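Local coordinates for serine rich repeat protein-1 (Srr-1) (Streptococcus agalactiae NEM316, PDB 4RMB) that acts as a streptococcal surface adhesin, the fragment here being its keratin 4 binding domain, a variant of the DEv-IgG fold, at residues N33-I38 with S127-T132; N52-I57 with L112-K117; K117-L122 with G140-S145. All blocks are in the same frame, centred on the assembly; numbering follows the deposited sequence.

Contacts 2 and 3 pair antiparallel strands. Contact 1 is a single antiparallel bridge that opens into a turn. Contacts 1 and 3 lie in the same sheet, at opposite ends of strand 120-127, with centres about 25 Å apart. Contact 2 lies in another sheet, between strands 54-60 and 108-116. The sheets meet where I38 packs on V113 and I115 on L122. Along the chain, 52-57 and 112-117 both fall between the segments of contact 1. Contact 2 precedes contact 3 and shares K117 with it, while the segments of contacts 1 and 3 alternate. The hairpin of strands 120-127 and 134-143 bears on the second subunit, consistent with the beta-sheet complementation described for this domain.

Contact 1 (N33-I38 with S127-T132); sequences NLYTII and SDINQT
Y35 has CG anti to its carbonyl carbon (chi1 -85°), and I129 has CG1 anti to its backbone N (chi1 -167°). These torsions lay the two side chains side by side, pointing the same way. I129 CB sits over one face of the tyrosine ring, 3.9 Å from the Y35 ring centroid, in a CH-pi contact. The rest of the isoleucine runs on along the ring, and I129 CD1 ends 3.5 Å from Y35 OH.

The backbones join in a single antiparallel bridge, a hydrogen-bonded pair of Y35 and S127. Y35 N gives a bond of 2.7 Å to S127 O. S127 N returns one of 2.8 Å to Y35 O, the straighter of the two, at 164°. Just beyond the bridge the chains part. A water spans the opening, giving a hydrogen to N33 O and accepting one from I129 N.

A type I beta turn from D128 to Q131 follows. D128 O is gripped by S127 OG at 3.0 Å and by Q131 N at 3.1 Å, from opposite faces of its plane. S127 OG is also hydrogen-bonded to T125 OG1. The D128 carboxylate ties down the residue after the turn. Its OD1 uses the syn lone pair to take T132 N at 2.6 Å, and its OD2 is met by T132 OG1 from above the carboxylate plane. The amide end of Q131 lies against I37 CG2, and Q131 NE2 is bonded to the hydroxyl of Y123.

The contact joins strand 35-40 to the last residue of strand 120-127 and the turn after it. Y35 packs on T95 and D97 of strand 93-97, the other neighbour of strand 35-40. T36 and I38, on the face opposite Y35 and I37, pack on strand 11-18 of the other sheet.

Contact 2 (N52-I57 with L112-K117); sequences NAEVKI and LVKIPK
E54 and K114 form an antiparallel hydrogen-bonded pair in which each backbone N-H meets the other residue's carbonyl. E54 N reaches K114 O at 2.9 Å, and K114 N reaches E54 O at 2.8 Å. Both donors lie in the plane of the carbonyl they meet. K56 and L112 repeat the pattern two residues along. K56 N bonds to L112 O at 3.0 Å. L112 N bonds to K56 O at 2.8 Å, almost straight at 179°.

V55 and V113 between them are the non-hydrogen-bonded pair. V113 N-H and C=O face the other way, where its backbone bonds to Y14 of strand 11-18. The carbonyls have further company: V55 CA-H points at L112 O, and V113 CA-H at E54 O. K114 O has a second true donor. A water gives it one hydrogen at 2.8 Å and the other to N52 O, just before strand 54-60 begins.

V55 and V113 lie on one face and pack on I94 of strand 93-97. A53 CB touches I115 CG2 at 3.5 Å and V113 CG1 beside them. On the other face E54 lies beside K114, and K56 beside L112. K56 CE rests on L112 CD1. K114 bends at its third and fourth torsions, and its NZ stays 5.9 Å from E54 OE1.

The contact pairs strands 54-60 and 108-116 in the antiparallel sheet that also holds 11-18. The polar links are four main-chain bonds and one water, with apolar contacts beside them. The opposite charges of E54 and K114 are not in contact, so their attraction is probably modest.

Contact 3 (K117-L122 with G140-S145); sequences KQSGVL and GHTNIS
H141 O takes the stronger of two backbone bonds here, from G120 N at 3.0 Å. The donor approaches nearly head-on to the carbonyl. The return bond, from H141 N to G120 O, is weak. S119 CA-H also leans toward H141 O.

V121 and G140 form the next antiparallel pair, non-hydrogen-bonded and close, with CA atoms 4.0 Å apart. G140 has no side chain, and its CA comes to 3.0 Å from G120 O in a CA-H...O contact, which goes with the tight approach. G120 has a phi of 134°, a backbone shape that itself calls for glycine.

The H141 ring is turned by chi1 of 59°, which sets CG between the backbone N and carbonyl carbon. This brings H141 CE1 to 3.2 Å from Q118 O. A water links H141 ND1, at 2.6 Å, to S119 OG, at 2.7 Å.

The other edge of 140-142 pairs with a strand of the second subunit, so the sheet runs on across the interface, consistent with beta-sheet complementation. The H141 ring meets Y137 of that subunit. H141 NE2 is bonded to the E12 carboxylate, so both ring nitrogens have partners. The acid probably favours a protonated NE2.

Contact 1 (N33-I38 with S127-T132)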
loop_
_atom_site.group_PDB
_atom_site.type_symbol
_atom_site.label_atom_id
_atom_site.label_comp_id
_atom_site.label_asym_id
_atom_site.label_seq_id
_atom_site.Cartn_x
_atom_site.Cartn_y
_atom_site.Cartn_z
ATOM N N ASN B 33 17.352 -19.572 5.535
ATOM C CA ASN B 33 15.891 -19.577 5.493
ATOM C C ASN B 33 15.312 -18.296 4.929
ATOM O O ASN B 33 16.004 -17.290 4.795
ATOM C CB ASN B 33 15.305 -19.764 6.891
ATOM C CG ASN B 33 15.683 -21.082 7.507
ATOM O OD1 ASN B 33 15.941 -22.052 6.801
ATOM N ND2 ASN B 33 15.702 -21.132 8.834
ATOM N N LEU B 34 14.028 -18.355 4.595
ATOM C CA LEU B 34 13.320 -17.182 4.108
ATOM C C LEU B 34 13.017 -16.383 5.361
ATOM O O LEU B 34 12.708 -16.953 6.410
ATOM C CB LEU B 34 12.008 -17.572 3.431
ATOM C CG LEU B 34 12.097 -18.312 2.096
ATOM C CD1 LEU B 34 11.280 -19.596 2.162
ATOM C CD2 LEU B 34 11.581 -17.416 0.991
ATOM N N TYR B 35 13.103 -15.064 5.249
ATOM C CA TYR B 35 12.839 -14.176 6.373
ATOM C C TYR B 35 12.007 -13.005 5.898
ATOM O O TYR B 35 11.942 -12.714 4.703
ATOM C CB TYR B 35 14.134 -13.558 6.911
ATOM C CG TYR B 35 14.918 -14.363 7.908
ATOM C CD1 TYR B 35 15.687 -15.455 7.510
ATOM C CD2 TYR B 35 14.916 -14.009 9.254
ATOM C CE1 TYR B 35 16.441 -16.171 8.438
ATOM C CE2 TYR B 35 15.659 -14.715 10.185
ATOM C CZ TYR B 35 16.422 -15.792 9.770
ATOM O OH TYR B 35 17.185 -16.465 10.698
ATOM N N THR B 36 11.367 -12.332 6.844
ATOM C CA THR B 36 10.658 -11.108 6.518
ATOM C C THR B 36 11.188 -10.082 7.493
ATOM O O THR B 36 11.191 -10.301 8.707
ATOM C CB THR B 36 9.127 -11.216 6.658
ATOM O OG1 THR B 36 8.597 -11.812 5.469
ATOM C CG2 THR B 36 8.499 -9.821 6.834
ATOM N N ILE B 37 11.680 -8.975 6.954
ATOM C CA ILE B 37 12.196 -7.900 7.776
ATOM C C ILE B 37 11.290 -6.709 7.517
ATOM O O ILE B 37 10.960 -6.411 6.367
ATOM C CB ILE B 37 13.647 -7.557 7.392
ATOM C CG1 ILE B 37 14.550 -8.758 7.708
ATOM C CG2 ILE B 37 14.102 -6.308 8.129
ATOM C CD1 ILE B 37 15.987 -8.576 7.303
ATOM N N ILE B 38 10.876 -6.051 8.595
ATOM C CA ILE B 38 10.002 -4.893 8.509
ATOM C C ILE B 38 10.701 -3.734 9.207
ATOM O O ILE B 38 11.124 -3.857 10.354
ATOM C CB ILE B 38 8.650 -5.190 9.194
ATOM C CG1 ILE B 38 7.863 -6.203 8.357
ATOM C CG2 ILE B 38 7.860 -3.889 9.402
ATOM C CD1 ILE B 38 6.730 -6.868 9.101
ATOM N N SER B 127 13.116 -12.049 2.215
ATOM C CA SER B 127 14.520 -12.109 1.847
ATOM C C SER B 127 15.300 -13.040 2.735
ATOM O O SER B 127 14.740 -13.743 3.576
ATOM C CB SER B 127 15.136 -10.725 2.009
ATOM O OG SER B 127 14.987 -10.277 3.357
ATOM N N ASP B 128 16.617 -13.019 2.544
ATOM C CA ASP B 128 17.502 -13.793 3.385
ATOM C C ASP B 128 17.644 -12.926 4.636
ATOM O O ASP B 128 17.239 -11.758 4.650
ATOM C CB ASP B 128 18.867 -13.980 2.717
ATOM C CG ASP B 128 19.602 -12.667 2.515
ATOM O OD1 ASP B 128 19.032 -11.755 1.889
ATOM O OD2 ASP B 128 20.751 -12.545 2.982
ATOM N N ILE B 129 18.229 -13.490 5.680
ATOM C CA ILE B 129 18.397 -12.776 6.932
ATOM C C ILE B 129 19.096 -11.414 6.793
ATOM O O ILE B 129 18.764 -10.469 7.506
ATOM C CB ILE B 129 19.172 -13.668 7.929
ATOM C CG1 ILE B 129 19.076 -13.093 9.335
ATOM C CG2 ILE B 129 20.617 -13.822 7.477
ATOM C CD1 ILE B 129 19.648 -14.011 10.403
ATOM N N ASN B 130 20.037 -11.303 5.857
ATOM C CA ASN B 130 20.782 -10.056 5.681
ATOM C C ASN B 130 20.273 -9.092 4.617
ATOM O O ASN B 130 20.944 -8.111 4.298
ATOM C CB ASN B 130 22.260 -10.363 5.416
ATOM C CG ASN B 130 22.948 -10.979 6.617
ATOM O OD1 ASN B 130 22.594 -10.691 7.761
ATOM N ND2 ASN B 130 23.942 -11.823 6.367
ATOM N N GLN B 131 19.091 -9.358 4.072
ATOM C CA GLN B 131 18.521 -8.488 3.048
ATOM C C GLN B 131 19.449 -8.290 1.850
ATOM O O GLN B 131 19.656 -7.164 1.394
ATOM C CB GLN B 131 18.175 -7.120 3.644
ATOM C CG GLN B 131 17.070 -7.157 4.669
ATOM C CD GLN B 131 16.545 -5.774 5.010
ATOM O OE1 GLN B 131 16.010 -5.072 4.152
ATOM N NE2 GLN B 131 16.694 -5.377 6.265
ATOM N N THR B 132 20.005 -9.383 1.341
ATOM C CA THR B 132 20.898 -9.311 0.190
ATOM C C THR B 132 20.291 -10.041 -0.994
ATOM O O THR B 132 20.810 -9.979 -2.110
ATOM C CB THR B 132 22.251 -9.980 0.487
ATOM O OG1 THR B 132 22.057 -11.393 0.638
ATOM C CG2 THR B 132 22.858 -9.417 1.756
HETATM O O HOH W 1 18.547 -16.274 5.383
#

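Contact 2 (N52-I57 with L112-K117)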
loop_
_atom_site.group_PDB
_atom_site.type_symbol
_atom_site.label_atom_id
_atom_site.label_comp_id
_atom_site.label_asym_id
_atom_site.label_seq_id
_atom_site.Cartn_x
_atom_site.Cartn_y
_atom_site.Cartn_z
ATOM N N ASN B 52 6.586 0.204 20.410
ATOM C CA ASN B 52 5.311 -0.135 21.031
ATOM C C ASN B 52 4.366 -0.849 20.073
ATOM O O ASN B 52 3.147 -0.824 20.245
ATOM C CB ASN B 52 4.651 1.132 21.580
ATOM C CG ASN B 52 5.589 1.933 22.469
ATOM O OD1 ASN B 52 6.020 3.026 22.107
ATOM N ND2 ASN B 52 5.920 1.383 23.634
ATOM N N ALA B 53 4.949 -1.496 19.070
ATOM C CA ALA B 53 4.189 -2.227 18.068
ATOM C C ALA B 53 3.603 -3.517 18.623
ATOM O O ALA B 53 4.236 -4.201 19.426
ATOM C CB ALA B 53 5.086 -2.547 16.881
ATOM N N GLU B 54 2.383 -3.828 18.202
ATOM C CA GLU B 54 1.710 -5.060 18.597
ATOM C C GLU B 54 1.765 -5.912 17.339
ATOM O O GLU B 54 1.289 -5.501 16.279
ATOM C CB GLU B 54 0.263 -4.785 19.013
ATOM C CG GLU B 54 0.140 -4.215 20.419
ATOM C CD GLU B 54 -1.294 -3.919 20.815
ATOM O OE1 GLU B 54 -2.209 -4.613 20.326
ATOM O OE2 GLU B 54 -1.502 -2.998 21.632
ATOM N N VAL B 55 2.352 -7.095 17.458
ATOM C CA VAL B 55 2.528 -7.971 16.309
ATOM C C VAL B 55 1.768 -9.286 16.351
ATOM O O VAL B 55 1.766 -9.979 17.369
ATOM C CB VAL B 55 4.028 -8.299 16.131
ATOM C CG1 VAL B 55 4.237 -9.125 14.881
ATOM C CG2 VAL B 55 4.840 -7.017 16.079
ATOM N N LYS B 56 1.122 -9.625 15.238
ATOM C CA LYS B 56 0.408 -10.889 15.127
ATOM C C LYS B 56 0.777 -11.526 13.801
ATOM O O LYS B 56 0.900 -10.840 12.784
ATOM C CB LYS B 56 -1.113 -10.708 15.205
ATOM C CG LYS B 56 -1.854 -12.047 15.147
ATOM C CD LYS B 56 -3.246 -11.985 15.757
ATOM C CE LYS B 56 -4.225 -11.235 14.879
ATOM N NZ LYS B 56 -5.578 -11.199 15.506
ATOM N N ILE B 57 0.966 -12.838 13.812
ATOM C CA ILE B 57 1.324 -13.552 12.594
ATOM C C ILE B 57 0.299 -14.648 12.349
ATOM O O ILE B 57 -0.009 -15.433 13.248
ATOM C CB ILE B 57 2.720 -14.183 12.709
ATOM C CG1 ILE B 57 3.737 -13.109 13.120
ATOM C CG2 ILE B 57 3.118 -14.813 11.373
ATOM C CD1 ILE B 57 5.132 -13.643 13.383
ATOM N N LEU B 112 0.731 -8.722 10.949
ATOM C CA LEU B 112 0.031 -7.509 11.326
ATOM C C LEU B 112 0.857 -6.751 12.348
ATOM O O LEU B 112 1.164 -7.280 13.412
ATOM C CB LEU B 112 -1.332 -7.859 11.922
ATOM C CG LEU B 112 -2.278 -8.680 11.043
ATOM C CD1 LEU B 112 -3.473 -9.125 11.867
ATOM C CD2 LEU B 112 -2.728 -7.846 9.851
ATOM N N VAL B 113 1.221 -5.517 12.021
ATOM C CA VAL B 113 2.008 -4.690 12.927
ATOM C C VAL B 113 1.186 -3.451 13.267
ATOM O O VAL B 113 1.069 -2.531 12.457
ATOM C CB VAL B 113 3.344 -4.265 12.268
ATOM C CG1 VAL B 113 4.162 -3.403 13.223
ATOM C CG2 VAL B 113 4.143 -5.497 11.885
ATOM N N LYS B 114 0.602 -3.440 14.464
ATOM C CA LYS B 114 -0.221 -2.314 14.895
ATOM C C LYS B 114 0.622 -1.303 15.659
ATOM O O LYS B 114 1.238 -1.629 16.676
ATOM C CB LYS B 114 -1.377 -2.808 15.774
ATOM C CG LYS B 114 -2.300 -1.696 16.270
ATOM C CD LYS B 114 -3.306 -2.227 17.293
ATOM C CE LYS B 114 -4.408 -3.051 16.649
ATOM N NZ LYS B 114 -5.413 -2.196 15.948
ATOM N N ILE B 115 0.640 -0.072 15.167
ATOM C CA ILE B 115 1.430 0.976 15.786
ATOM C C ILE B 115 0.667 2.281 15.907
ATOM O O ILE B 115 -0.394 2.455 15.309
ATOM C CB ILE B 115 2.705 1.258 14.964
ATOM C CG1 ILE B 115 2.312 1.620 13.529
ATOM C CG2 ILE B 115 3.632 0.041 14.985
ATOM C CD1 ILE B 115 3.479 2.030 12.647
ATOM N N PRO B 116 1.197 3.216 16.704
ATOM C CA PRO B 116 0.526 4.506 16.860
ATOM C C PRO B 116 0.531 5.164 15.485
ATOM O O PRO B 116 1.518 5.060 14.756
ATOM C CB PRO B 116 1.427 5.238 17.847
ATOM C CG PRO B 116 1.979 4.131 18.684
ATOM C CD PRO B 116 2.316 3.084 17.653
ATOM N N LYS B 117 -0.567 5.822 15.125
ATOM C CA LYS B 117 -0.663 6.491 13.829
ATOM C C LYS B 117 0.544 7.397 13.595
ATOM O O LYS B 117 0.757 8.362 14.326
ATOM C CB LYS B 117 -1.953 7.313 13.762
ATOM C CG LYS B 117 -3.222 6.474 13.718
ATOM C CD LYS B 117 -4.469 7.351 13.601
ATOM C CE LYS B 117 -5.738 6.507 13.557
ATOM N NZ LYS B 117 -6.984 7.352 13.522
HETATM O O HOH W 2 0.334 -0.423 18.986
#

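Contact 3 (K117-L122 with G140-S145)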
loop_
_atom_site.group_PDB
_atom_site.type_symbol
_atom_site.label_atom_id
_atom_site.label_comp_id
_atom_site.label_asym_id
_atom_site.label_seq_id
_atom_site.Cartn_x
_atom_site.Cartn_y
_atom_site.Cartn_z
ATOM N N LYS B 117 -0.567 5.822 15.125
ATOM C CA LYS B 117 -0.663 6.491 13.829
ATOM C C LYS B 117 0.544 7.397 13.595
ATOM O O LYS B 117 0.757 8.362 14.326
ATOM C CB LYS B 117 -1.953 7.313 13.762
ATOM C CG LYS B 117 -3.222 6.474 13.718
ATOM C CD LYS B 117 -4.469 7.351 13.601
ATOM C CE LYS B 117 -5.738 6.507 13.557
ATOM N NZ LYS B 117 -6.984 7.352 13.522
ATOM N N GLN B 118 1.335 7.081 12.575
ATOM C CA GLN B 118 2.526 7.867 12.262
ATOM C C GLN B 118 2.685 8.099 10.769
ATOM O O GLN B 118 2.180 7.331 9.951
ATOM C CB GLN B 118 3.788 7.148 12.747
ATOM C CG GLN B 118 3.896 6.968 14.244
ATOM C CD GLN B 118 5.069 6.096 14.626
ATOM O OE1 GLN B 118 6.228 6.491 14.495
ATOM N NE2 GLN B 118 4.772 4.889 15.096
ATOM N N SER B 119 3.394 9.167 10.426
ATOM C CA SER B 119 3.684 9.474 9.036
ATOM C C SER B 119 5.053 8.855 8.807
ATOM O O SER B 119 5.809 8.642 9.755
ATOM C CB SER B 119 3.754 10.988 8.807
ATOM O OG SER B 119 2.458 11.555 8.796
ATOM N N GLY B 120 5.371 8.558 7.555
ATOM C CA GLY B 120 6.657 7.960 7.262
ATOM C C GLY B 120 6.484 6.799 6.310
ATOM O O GLY B 120 5.376 6.507 5.868
ATOM N N VAL B 121 7.581 6.128 5.993
ATOM C CA VAL B 121 7.526 5.003 5.079
ATOM C C VAL B 121 8.091 3.742 5.712
ATOM O O VAL B 121 9.202 3.735 6.245
ATOM C CB VAL B 121 8.308 5.296 3.786
ATOM C CG1 VAL B 121 8.197 4.119 2.825
ATOM C CG2 VAL B 121 7.772 6.568 3.136
ATOM N N LEU B 122 7.303 2.679 5.665
ATOM C CA LEU B 122 7.735 1.403 6.208
ATOM C C LEU B 122 8.067 0.494 5.031
ATOM O O LEU B 122 7.655 0.751 3.898
ATOM C CB LEU B 122 6.610 0.774 7.029
ATOM C CG LEU B 122 6.244 1.539 8.303
ATOM C CD1 LEU B 122 4.960 0.991 8.906
ATOM C CD2 LEU B 122 7.402 1.429 9.287
ATOM N N GLY B 140 3.927 4.117 2.614
ATOM C CA GLY B 140 3.846 5.140 3.630
ATOM C C GLY B 140 2.983 6.304 3.214
ATOM O O GLY B 140 2.498 6.361 2.089
ATOM N N HIS B 141 2.763 7.214 4.153
ATOM C CA HIS B 141 1.978 8.402 3.875
ATOM C C HIS B 141 2.514 9.546 4.705
ATOM O O HIS B 141 3.189 9.337 5.711
ATOM C CB HIS B 141 0.479 8.171 4.153
ATOM C CG HIS B 141 0.151 7.766 5.558
ATOM N ND1 HIS B 141 0.366 8.587 6.644
ATOM C CD2 HIS B 141 -0.435 6.646 6.043
ATOM C CE1 HIS B 141 -0.076 7.991 7.738
ATOM N NE2 HIS B 141 -0.568 6.811 7.401
ATOM N N THR B 142 2.240 10.765 4.268
ATOM C CA THR B 142 2.715 11.924 4.999
ATOM C C THR B 142 1.787 13.092 4.748
ATOM O O THR B 142 1.102 13.136 3.728
ATOM C CB THR B 142 4.140 12.313 4.560
ATOM O OG1 THR B 142 4.622 13.375 5.390
ATOM C CG2 THR B 142 4.152 12.767 3.099
ATOM N N ASN B 143 1.748 14.009 5.709
ATOM C CA ASN B 143 0.938 15.226 5.623
ATOM C C ASN B 143 1.847 16.186 4.869
ATOM O O ASN B 143 2.906 16.554 5.365
ATOM C CB ASN B 143 0.663 15.760 7.028
ATOM C CG ASN B 143 -0.182 17.017 7.024
ATOM O OD1 ASN B 143 -0.072 17.849 6.130
ATOM N ND2 ASN B 143 -1.018 17.170 8.045
ATOM N N ILE B 144 1.436 16.599 3.676
ATOM C CA ILE B 144 2.276 17.460 2.860
ATOM C C ILE B 144 2.688 18.792 3.482
ATOM O O ILE B 144 3.873 19.121 3.500
ATOM C CB ILE B 144 1.621 17.708 1.480
ATOM C CG1 ILE B 144 1.342 16.356 0.803
ATOM C CG2 ILE B 144 2.543 18.556 0.606
ATOM C CD1 ILE B 144 0.607 16.452 -0.536
ATOM N N SER B 145 1.727 19.552 3.996
ATOM C CA SER B 145 2.034 20.854 4.594
ATOM C C SER B 145 2.482 20.757 6.045
ATOM O O SER B 145 3.210 21.626 6.539
ATOM C CB SER B 145 0.811 21.773 4.520
ATOM O OG SER B 145 -0.172 21.387 5.468
HETATM O O HOH W 3 0.325 11.153 7.230
#